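Apolipophorin III (Locusta migratoria, PDB 1AEP) helps load diacylglycerol into lipophorin, the hemolymph lipoprotein, by covering its expanding hydrophobic surface, and so supports lipid transport during insect flight. Local coordinates at residues A[38-49]-A[86-97]. Sequence-based numbering, arbitrary orientation.
Sequences LNLLTEQANAFK and HDAATSLNLQDQ
Gln97 is a knob in a hole formed by Leu38, Leu41, Thr42 and Ala45 of helix 36-63. With CG of Gln97 trans to the backbone N (chi1 -164°) and a bend at chi2, the chain runs across Leu38 and Thr42 at about a right angle. CG of Gln97 meets CD1 of Leu38 at 3.8 Å. The amide end passes Thr42 and approaches CB of Ala45. NE2 of Gln97 turns back to its own segment and makes a weak hydrogen bond to Ala88 O (3.0 Å).

A second bump is Leu94, in the first turn of helix 94-121. CD1 of Leu94 lies over the backbone of Leu38, 3.5 Å from Leu38 N, and also touches CD2 of Leu41. The CD2 methyl of Leu38 reaches Leu92 O. Further along, the methyl of Ala89 fills a shallow hollow between Thr42, Ala45 and Asn46. CB of Ala89 is 3.8 Å from CB of Ala45 and lies against the amide of Asn46.

Lys49 closes the far end. Bends at chi2 and chi3 bring NZ of Lys49 to 2.6 Å from His86 O, with the donor tilted 30° from the carbonyl plane. Asn93 N-caps helix 94-121: its OD1 accepts from Asp96 N at 2.8 Å.

The contact lays the connection from helix 69-83 to helix 94-121 along helix 36-63, at a partly buried edge of the five-helix bundle. In this family the lipid-free bundle turns the apolar faces of its amphipathic helices inward. The chemistry is mixed: leucine and alanine groups and the aliphatic parts of Gln97 and Lys49 make the fit. The one hydrogen bond between the segments ends on poorly ordered His86, so it probably restrains that residue only modestly.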
loop_
_atom_site.group_PDB
_atom_site.type_symbol
_atom_site.label_atom_id
_atom_site.label_comp_id
_atom_site.label_asym_id
_atom_site.label_seq_id
_atom_site.Cartn_x
_atom_site.Cartn_y
_atom_site.Cartn_z
ATOM N N LEU A 38 17.169 11.543 1.964
ATOM C CA LEU A 38 17.172 10.259 2.632
ATOM C C LEU A 38 16.301 10.233 3.861
ATOM O O LEU A 38 15.648 9.241 4.168
ATOM C CB LEU A 38 18.577 9.834 3.046
ATOM C CG LEU A 38 18.707 8.549 3.879
ATOM C CD1 LEU A 38 18.008 7.369 3.193
ATOM C CD2 LEU A 38 20.179 8.248 3.939
ATOM N N ASN A 39 16.309 11.342 4.585
ATOM C CA ASN A 39 15.561 11.484 5.800
ATOM C C ASN A 39 14.086 11.645 5.487
ATOM O O ASN A 39 13.199 11.077 6.144
ATOM C CB ASN A 39 16.140 12.678 6.580
ATOM C CG ASN A 39 16.983 12.228 7.743
ATOM O OD1 ASN A 39 16.479 12.000 8.845
ATOM N ND2 ASN A 39 18.273 12.085 7.493
ATOM N N LEU A 40 13.858 12.395 4.408
ATOM C CA LEU A 40 12.511 12.612 3.936
ATOM C C LEU A 40 11.868 11.258 3.595
ATOM O O LEU A 40 10.836 10.834 4.129
ATOM C CB LEU A 40 12.548 13.580 2.716
ATOM C CG LEU A 40 11.391 13.383 1.733
ATOM C CD1 LEU A 40 10.230 14.287 2.080
ATOM C CD2 LEU A 40 11.755 13.643 0.299
ATOM N N LEU A 41 12.519 10.544 2.703
ATOM C CA LEU A 41 12.088 9.246 2.281
ATOM C C LEU A 41 11.835 8.277 3.442
ATOM O O LEU A 41 10.787 7.626 3.529
ATOM C CB LEU A 41 13.265 8.744 1.384
ATOM C CG LEU A 41 12.843 8.597 -0.057
ATOM C CD1 LEU A 41 11.913 9.747 -0.328
ATOM C CD2 LEU A 41 14.022 8.610 -0.983
ATOM N N THR A 42 12.832 8.158 4.301
ATOM C CA THR A 42 12.709 7.223 5.377
ATOM C C THR A 42 11.469 7.463 6.161
ATOM O O THR A 42 10.763 6.541 6.553
ATOM C CB THR A 42 13.889 7.248 6.251
ATOM O OG1 THR A 42 14.951 6.763 5.470
ATOM C CG2 THR A 42 13.579 6.184 7.294
ATOM N N GLU A 43 11.228 8.742 6.334
ATOM C CA GLU A 43 10.070 9.197 7.058
ATOM C C GLU A 43 8.801 8.772 6.382
ATOM O O GLU A 43 7.935 8.120 6.960
ATOM C CB GLU A 43 10.126 10.721 7.092
ATOM C CG GLU A 43 9.051 11.324 7.988
ATOM C CD GLU A 43 9.342 12.754 8.336
ATOM O OE1 GLU A 43 8.974 13.699 7.672
ATOM O OE2 GLU A 43 10.067 12.884 9.452
ATOM N N GLN A 44 8.695 9.161 5.133
ATOM C CA GLN A 44 7.539 8.823 4.348
ATOM C C GLN A 44 7.293 7.326 4.311
ATOM O O GLN A 44 6.167 6.846 4.478
ATOM C CB GLN A 44 7.794 9.404 2.961
ATOM C CG GLN A 44 7.750 10.920 3.086
ATOM C CD GLN A 44 6.521 11.307 3.881
ATOM O OE1 GLN A 44 5.390 10.955 3.516
ATOM N NE2 GLN A 44 6.731 12.011 4.988
ATOM N N ALA A 45 8.359 6.594 4.074
ATOM C CA ALA A 45 8.232 5.170 4.043
ATOM C C ALA A 45 7.649 4.670 5.353
ATOM O O ALA A 45 6.820 3.770 5.402
ATOM C CB ALA A 45 9.618 4.645 3.851
ATOM N N ASN A 46 8.079 5.283 6.435
ATOM C CA ASN A 46 7.590 4.845 7.699
ATOM C C ASN A 46 6.146 5.185 7.913
ATOM O O ASN A 46 5.404 4.441 8.532
ATOM C CB ASN A 46 8.480 5.274 8.845
ATOM C CG ASN A 46 9.609 4.305 9.138
ATOM O OD1 ASN A 46 9.435 3.054 9.105
ATOM N ND2 ASN A 46 10.773 4.862 9.443
ATOM N N ALA A 47 5.747 6.332 7.391
ATOM C CA ALA A 47 4.363 6.739 7.538
ATOM C C ALA A 47 3.424 5.775 6.813
ATOM O O ALA A 47 2.365 5.398 7.316
ATOM C CB ALA A 47 4.274 8.127 6.973
ATOM N N PHE A 48 3.846 5.370 5.626
ATOM C CA PHE A 48 3.112 4.461 4.799
ATOM C C PHE A 48 2.996 3.128 5.445
ATOM O O PHE A 48 1.913 2.552 5.650
ATOM C CB PHE A 48 4.016 4.289 3.572
ATOM C CG PHE A 48 3.316 3.614 2.449
ATOM C CD1 PHE A 48 2.280 4.242 1.765
ATOM C CD2 PHE A 48 3.654 2.313 2.092
ATOM C CE1 PHE A 48 1.589 3.605 0.738
ATOM C CE2 PHE A 48 2.958 1.650 1.085
ATOM C CZ PHE A 48 1.914 2.290 0.417
ATOM N N LYS A 49 4.179 2.625 5.755
ATOM C CA LYS A 49 4.273 1.324 6.368
ATOM C C LYS A 49 3.274 1.249 7.500
ATOM O O LYS A 49 2.579 0.258 7.716
ATOM C CB LYS A 49 5.701 1.328 6.875
ATOM C CG LYS A 49 6.280 0.093 7.523
ATOM C CD LYS A 49 7.775 -0.053 7.243
ATOM C CE LYS A 49 8.727 0.221 8.430
ATOM N NZ LYS A 49 10.020 -0.472 8.310
ATOM N N HIS A 86 7.115 -4.308 5.687
ATOM C CA HIS A 86 7.966 -4.412 6.867
ATOM C C HIS A 86 9.357 -3.818 6.730
ATOM O O HIS A 86 9.802 -2.980 7.522
ATOM C CB HIS A 86 8.084 -5.828 7.430
ATOM C CG HIS A 86 8.272 -5.767 8.912
ATOM N ND1 HIS A 86 7.469 -4.967 9.733
ATOM C CD2 HIS A 86 9.191 -6.383 9.703
ATOM C CE1 HIS A 86 7.901 -5.125 10.983
ATOM N NE2 HIS A 86 8.938 -5.970 11.000
ATOM N N ASP A 87 10.044 -4.271 5.701
ATOM C CA ASP A 87 11.389 -3.827 5.446
ATOM C C ASP A 87 11.466 -2.869 4.300
ATOM O O ASP A 87 11.925 -3.216 3.225
ATOM C CB ASP A 87 12.270 -5.010 5.102
ATOM C CG ASP A 87 12.559 -5.830 6.306
ATOM O OD1 ASP A 87 12.885 -5.370 7.393
ATOM O OD2 ASP A 87 12.420 -7.132 6.081
ATOM N N ALA A 88 11.031 -1.646 4.528
ATOM C CA ALA A 88 11.063 -0.699 3.455
ATOM C C ALA A 88 11.791 0.589 3.786
ATOM O O ALA A 88 12.117 1.372 2.888
ATOM C CB ALA A 88 9.672 -0.488 2.922
ATOM N N ALA A 89 12.062 0.804 5.061
ATOM C CA ALA A 89 12.757 2.009 5.435
ATOM C C ALA A 89 14.041 1.636 6.133
ATOM O O ALA A 89 14.532 2.320 7.021
ATOM C CB ALA A 89 11.876 2.831 6.366
ATOM N N THR A 90 14.562 0.481 5.730
ATOM C CA THR A 90 15.768 -0.076 6.294
ATOM C C THR A 90 17.082 0.350 5.635
ATOM O O THR A 90 18.037 0.629 6.343
ATOM C CB THR A 90 15.468 -1.567 6.221
ATOM O OG1 THR A 90 15.060 -1.877 4.898
ATOM C CG2 THR A 90 14.321 -1.934 7.192
ATOM N N SER A 91 17.119 0.348 4.307
ATOM C CA SER A 91 18.346 0.714 3.629
ATOM C C SER A 91 19.073 1.878 4.254
ATOM O O SER A 91 18.438 2.756 4.789
ATOM C CB SER A 91 18.456 0.555 2.129
ATOM O OG SER A 91 19.367 -0.572 1.890
ATOM N N LEU A 92 20.391 1.823 4.242
ATOM C CA LEU A 92 21.266 2.834 4.838
ATOM C C LEU A 92 21.677 3.938 3.889
ATOM O O LEU A 92 22.368 4.864 4.292
ATOM C CB LEU A 92 22.513 2.273 5.565
ATOM C CG LEU A 92 22.260 1.528 6.871
ATOM C CD1 LEU A 92 20.992 2.035 7.540
ATOM C CD2 LEU A 92 22.174 0.026 6.591
ATOM N N ASN A 93 21.245 3.852 2.637
ATOM C CA ASN A 93 21.575 4.872 1.664
ATOM C C ASN A 93 20.395 5.236 0.784
ATOM O O ASN A 93 19.494 4.438 0.546
ATOM C CB ASN A 93 22.833 4.565 0.834
ATOM C CG ASN A 93 22.602 3.379 -0.088
ATOM O OD1 ASN A 93 21.586 3.327 -0.799
ATOM N ND2 ASN A 93 23.524 2.422 -0.112
ATOM N N LEU A 94 20.411 6.460 0.301
ATOM C CA LEU A 94 19.390 6.947 -0.572
ATOM C C LEU A 94 18.998 5.939 -1.655
ATOM O O LEU A 94 17.827 5.618 -1.842
ATOM C CB LEU A 94 19.960 8.236 -1.188
ATOM C CG LEU A 94 18.907 9.134 -1.860
ATOM C CD1 LEU A 94 17.899 9.507 -0.804
ATOM C CD2 LEU A 94 19.511 10.416 -2.434
ATOM N N GLN A 95 19.983 5.437 -2.377
ATOM C CA GLN A 95 19.715 4.512 -3.457
ATOM C C GLN A 95 18.815 3.349 -3.103
ATOM O O GLN A 95 17.774 3.156 -3.710
ATOM C CB GLN A 95 21.058 4.060 -4.081
ATOM C CG GLN A 95 20.960 3.340 -5.438
ATOM C CD GLN A 95 22.214 2.541 -5.817
ATOM O OE1 GLN A 95 22.144 1.527 -6.552
ATOM N NE2 GLN A 95 23.357 2.991 -5.313
ATOM N N ASP A 96 19.267 2.548 -2.136
ATOM C CA ASP A 96 18.547 1.378 -1.721
ATOM C C ASP A 96 17.201 1.724 -1.157
ATOM O O ASP A 96 16.232 1.000 -1.359
ATOM C CB ASP A 96 19.427 0.438 -0.893
ATOM C CG ASP A 96 20.628 0.094 -1.728
ATOM O OD1 ASP A 96 20.556 -0.130 -2.924
ATOM O OD2 ASP A 96 21.764 0.121 -1.066
ATOM N N GLN A 97 17.165 2.863 -0.474
ATOM C CA GLN A 97 15.967 3.402 0.127
ATOM C C GLN A 97 14.892 3.656 -0.899
ATOM O O GLN A 97 13.702 3.406 -0.688
ATOM C CB GLN A 97 16.350 4.743 0.756
ATOM C CG GLN A 97 15.275 5.197 1.746
ATOM C CD GLN A 97 14.854 4.105 2.711
ATOM O OE1 GLN A 97 15.695 3.347 3.251
ATOM N NE2 GLN A 97 13.542 4.022 2.908
#